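Local coordinates for protein exoglucanase A (Cellulomonas fimi, PDB 7CBD) that hydrolyses beta-1,4-glucosidic linkages of cellulose with inversion of anomeric configuration, releasing cellobiose from non-reducing chain ends, through its family 6 catalytic domain, at residues Pro86-Leu96 with Ile140-Ser150. Numbering follows the deposited sequence.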
loop_
_atom_site.group_PDB
_atom_site.type_symbol
_atom_site.label_atom_id
_atom_site.label_comp_id
_atom_site.label_asym_id
_atom_site.label_seq_id
_atom_site.Cartn_x
_atom_site.Cartn_y
_atom_site.Cartn_z
ATOM N N PRO A 86 18.176 -11.815 9.972
ATOM C CA PRO A 86 17.985 -11.127 8.691
ATOM C C PRO A 86 17.102 -9.896 8.851
ATOM O O PRO A 86 16.272 -9.800 9.760
ATOM C CB PRO A 86 17.318 -12.191 7.813
ATOM C CG PRO A 86 17.763 -13.502 8.429
ATOM C CD PRO A 86 17.779 -13.233 9.894
ATOM N N LEU A 87 17.309 -8.931 7.969
ATOM C CA LEU A 87 16.508 -7.717 7.959
ATOM C C LEU A 87 15.957 -7.500 6.558
ATOM O O LEU A 87 16.681 -7.660 5.573
ATOM C CB LEU A 87 17.363 -6.512 8.369
ATOM C CG LEU A 87 16.675 -5.146 8.273
ATOM C CD1 LEU A 87 17.096 -4.255 9.429
ATOM C CD2 LEU A 87 16.956 -4.450 6.940
ATOM N N VAL A 88 14.678 -7.131 6.478
ATOM C CA VAL A 88 14.027 -6.754 5.227
ATOM C C VAL A 88 13.876 -5.238 5.182
ATOM O O VAL A 88 13.263 -4.636 6.077
ATOM C CB VAL A 88 12.655 -7.429 5.072
ATOM C CG1 VAL A 88 11.977 -6.951 3.783
ATOM C CG2 VAL A 88 12.773 -8.940 5.097
ATOM N N PHE A 89 14.419 -4.635 4.127
ATOM C CA PHE A 89 14.231 -3.229 3.813
ATOM C C PHE A 89 13.129 -3.138 2.764
ATOM O O PHE A 89 13.285 -3.658 1.657
ATOM C CB PHE A 89 15.554 -2.669 3.283
ATOM C CG PHE A 89 15.443 -1.299 2.682
ATOM C CD1 PHE A 89 14.975 -0.238 3.432
ATOM C CD2 PHE A 89 15.805 -1.068 1.361
ATOM C CE1 PHE A 89 14.868 1.028 2.882
ATOM C CE2 PHE A 89 15.708 0.190 0.812
ATOM C CZ PHE A 89 15.237 1.242 1.575
ATOM N N ASN A 90 12.004 -2.516 3.123
ATOM C CA ASN A 90 10.894 -2.343 2.189
ATOM C C ASN A 90 11.125 -1.111 1.324
ATOM O O ASN A 90 11.280 -0.004 1.844
ATOM C CB ASN A 90 9.580 -2.195 2.947
ATOM C CG ASN A 90 9.162 -3.473 3.628
ATOM O OD1 ASN A 90 8.705 -4.407 2.975
ATOM N ND2 ASN A 90 9.317 -3.523 4.946
ATOM N N LEU A 91 11.109 -1.306 0.006
ATOM C CA LEU A 91 11.414 -0.272 -0.971
ATOM C C LEU A 91 10.289 -0.263 -1.996
ATOM O O LEU A 91 9.897 -1.327 -2.485
ATOM C CB LEU A 91 12.701 -0.683 -1.679
ATOM C CG LEU A 91 13.757 0.302 -2.203
ATOM C CD1 LEU A 91 14.404 -0.210 -3.494
ATOM C CD2 LEU A 91 13.298 1.713 -2.341
ATOM N N VAL A 92 9.762 0.913 -2.330
ATOM C CA VAL A 92 8.690 1.009 -3.321
ATOM C C VAL A 92 9.239 1.566 -4.627
ATOM O O VAL A 92 9.795 2.674 -4.661
ATOM C CB VAL A 92 7.497 1.842 -2.837
ATOM C CG1 VAL A 92 6.308 1.613 -3.774
ATOM C CG2 VAL A 92 7.135 1.466 -1.412
ATOM N N ILE A 93 9.058 0.789 -5.691
ATOM C CA ILE A 93 9.404 1.165 -7.053
ATOM C C ILE A 93 8.133 1.763 -7.658
ATOM O O ILE A 93 7.114 1.074 -7.777
ATOM C CB ILE A 93 9.853 -0.084 -7.832
ATOM C CG1 ILE A 93 10.980 -0.813 -7.089
ATOM C CG2 ILE A 93 10.252 0.263 -9.257
ATOM C CD1 ILE A 93 12.221 0.023 -6.862
ATOM N N TYR A 94 8.163 3.056 -7.989
ATOM C CA TYR A 94 6.921 3.773 -8.284
ATOM C C TYR A 94 7.191 4.977 -9.173
ATOM O O TYR A 94 7.056 6.126 -8.732
ATOM C CB TYR A 94 6.246 4.221 -6.979
ATOM C CG TYR A 94 4.835 4.785 -7.097
ATOM C CD1 TYR A 94 3.868 4.166 -7.878
ATOM C CD2 TYR A 94 4.466 5.915 -6.374
ATOM C CE1 TYR A 94 2.573 4.676 -7.965
ATOM C CE2 TYR A 94 3.187 6.424 -6.448
ATOM C CZ TYR A 94 2.243 5.802 -7.239
ATOM O OH TYR A 94 0.967 6.325 -7.294
ATOM N N ASP A 95 7.556 4.733 -10.440
ATOM C CA ASP A 95 7.770 5.859 -11.341
ATOM C C ASP A 95 7.523 5.509 -12.805
ATOM O O ASP A 95 8.147 6.111 -13.686
ATOM C CB ASP A 95 9.175 6.455 -11.161
ATOM C CG ASP A 95 9.251 7.919 -11.560
ATOM O OD1 ASP A 95 8.199 8.597 -11.658
ATOM O OD2 ASP A 95 10.389 8.391 -11.755
ATOM N N LEU A 96 6.589 4.599 -13.093
ATOM C CA LEU A 96 6.387 4.176 -14.476
ATOM C C LEU A 96 6.018 5.358 -15.367
ATOM O O LEU A 96 5.349 6.304 -14.927
ATOM C CB LEU A 96 5.258 3.156 -14.586
ATOM C CG LEU A 96 5.655 1.715 -14.307
ATOM C CD1 LEU A 96 4.420 0.876 -14.105
ATOM C CD2 LEU A 96 6.519 1.133 -15.405
ATOM N N ILE A 140 21.757 -7.447 3.836
ATOM C CA ILE A 140 20.346 -7.158 4.049
ATOM C C ILE A 140 19.538 -7.776 2.912
ATOM O O ILE A 140 20.079 -8.203 1.889
ATOM C CB ILE A 140 20.044 -5.652 4.198
ATOM C CG1 ILE A 140 20.301 -4.911 2.881
ATOM C CG2 ILE A 140 20.835 -5.058 5.371
ATOM C CD1 ILE A 140 19.866 -3.468 2.920
ATOM N N ARG A 141 18.229 -7.842 3.119
ATOM C CA ARG A 141 17.284 -8.242 2.091
ATOM C C ARG A 141 16.436 -7.031 1.742
ATOM O O ARG A 141 16.115 -6.222 2.615
ATOM C CB ARG A 141 16.383 -9.372 2.600
ATOM C CG ARG A 141 17.147 -10.620 3.003
ATOM C CD ARG A 141 16.253 -11.627 3.703
ATOM N NE ARG A 141 16.995 -12.846 3.997
ATOM C CZ ARG A 141 16.542 -13.861 4.722
ATOM N NH1 ARG A 141 15.334 -13.820 5.273
ATOM N NH2 ARG A 141 17.311 -14.924 4.901
ATOM N N ILE A 142 16.084 -6.897 0.469
ATOM C CA ILE A 142 15.245 -5.798 0.006
ATOM C C ILE A 142 13.959 -6.399 -0.543
ATOM O O ILE A 142 13.998 -7.232 -1.457
ATOM C CB ILE A 142 15.958 -4.931 -1.047
ATOM C CG1 ILE A 142 17.271 -4.357 -0.472
ATOM C CG2 ILE A 142 15.018 -3.835 -1.535
ATOM C CD1 ILE A 142 18.516 -5.126 -0.861
ATOM N N ALA A 143 12.827 -6.010 0.034
ATOM C CA ALA A 143 11.524 -6.371 -0.509
ATOM C C ALA A 143 11.063 -5.184 -1.337
ATOM O O ALA A 143 10.744 -4.127 -0.790
ATOM C CB ALA A 143 10.525 -6.687 0.598
ATOM N N ALA A 144 11.077 -5.346 -2.650
ATOM C CA ALA A 144 10.725 -4.278 -3.575
ATOM C C ALA A 144 9.254 -4.435 -3.943
ATOM O O ALA A 144 8.871 -5.423 -4.585
ATOM C CB ALA A 144 11.610 -4.368 -4.814
ATOM N N THR A 145 8.427 -3.483 -3.502
ATOM C CA THR A 145 7.048 -3.423 -3.971
ATOM C C THR A 145 7.057 -2.796 -5.362
ATOM O O THR A 145 7.501 -1.655 -5.527
ATOM C CB THR A 145 6.194 -2.600 -3.005
ATOM O OG1 THR A 145 5.969 -3.345 -1.803
ATOM C CG2 THR A 145 4.837 -2.270 -3.633
ATOM N N ILE A 146 6.589 -3.541 -6.362
ATOM C CA ILE A 146 6.771 -3.176 -7.767
ATOM C C ILE A 146 5.519 -2.460 -8.272
ATOM O O ILE A 146 4.496 -3.090 -8.568
ATOM C CB ILE A 146 7.101 -4.389 -8.643
ATOM C CG1 ILE A 146 8.278 -5.197 -8.089
ATOM C CG2 ILE A 146 7.388 -3.934 -10.073
ATOM C CD1 ILE A 146 9.567 -4.429 -7.981
ATOM N N GLU A 147 5.622 -1.140 -8.394
ATOM C CA GLU A 147 4.729 -0.254 -9.139
ATOM C C GLU A 147 3.262 -0.364 -8.737
ATOM O O GLU A 147 2.429 -0.889 -9.490
ATOM C CB GLU A 147 4.951 -0.396 -10.647
ATOM C CG GLU A 147 6.348 0.023 -11.091
ATOM C CD GLU A 147 6.593 1.531 -11.062
ATOM O OE1 GLU A 147 5.631 2.318 -10.906
ATOM O OE2 GLU A 147 7.767 1.942 -11.204
ATOM N N PRO A 148 2.907 0.165 -7.570
ATOM C CA PRO A 148 1.488 0.281 -7.207
ATOM C C PRO A 148 0.688 1.007 -8.284
ATOM O O PRO A 148 1.214 1.839 -9.024
ATOM C CB PRO A 148 1.529 1.095 -5.906
ATOM C CG PRO A 148 2.906 0.827 -5.342
ATOM C CD PRO A 148 3.802 0.708 -6.536
ATOM N N ASP A 149 -0.600 0.668 -8.374
ATOM C CA ASP A 149 -1.527 1.357 -9.276
ATOM C C ASP A 149 -1.083 1.297 -10.736
ATOM O O ASP A 149 -1.180 2.288 -11.464
ATOM C CB ASP A 149 -1.770 2.803 -8.835
ATOM C CG ASP A 149 -2.900 3.461 -9.597
ATOM O OD1 ASP A 149 -3.828 2.739 -10.024
ATOM O OD2 ASP A 149 -2.841 4.693 -9.800
ATOM N N SER A 150 -0.604 0.133 -11.182
ATOM C CA SER A 150 -0.126 0.015 -12.557
ATOM C C SER A 150 -0.914 -1.021 -13.352
ATOM O O SER A 150 -1.969 -0.705 -13.915
ATOM C CB SER A 150 1.391 -0.239 -12.614
ATOM O OG SER A 150 1.757 -1.476 -12.017
HETATM O O HOH W 1 8.113 -3.536 0.057
#
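Glu147 OE2 takes a nearly straight hydrogen bond on its syn lone pair from Asp95 N (2.9 Å, 173° at the hydrogen), and Tyr120 of helix 114-132 holds the same oxygen. The other oxygen, OE1, accepts a weak bond from Leu96 N. A bend at chi2 (-73°) turns the carboxylate toward the backbone after strand 87-93, where Leu96 CG packs 3.4 Å from Glu147 CD. Glu147 N also donates to Ile93 O at 2.7 Å, the last of seven bonds that zip 87-93 to 141-146 as parallel neighbours in the central sheet of the family 6 distorted barrel.

Along the strands, Phe89, Leu91 and Ile93 share a face with Ile142, Ala144 and Ile146; Phe89 packs on helix 69-83, Ile93 on helices 114-132 and 161-182, and Ile146 on 161-182. On the other face Val88 CG1 meets Ala143 CB at 3.5 Å, and a water donates to Asn90 OD1 and Ala143 O while accepting from Thr145 OG1; Tyr10 also bonds Asn90 OD1. Pro86 CB sits over one face of the Arg141 guanidinium, 3.5 Å above its plane, whose NH1 bonds Pro9 O.

Past the strand ends, the Tyr94 ring edge meets Pro148 O (CE1 to O 3.3 Å), and Ser150 OG donates to Glu147 O. A buried carboxylate holding backbone amides thus ties together the turns that follow the C-terminal ends of the two strands, one carrying Asp149, the predicted proton donor.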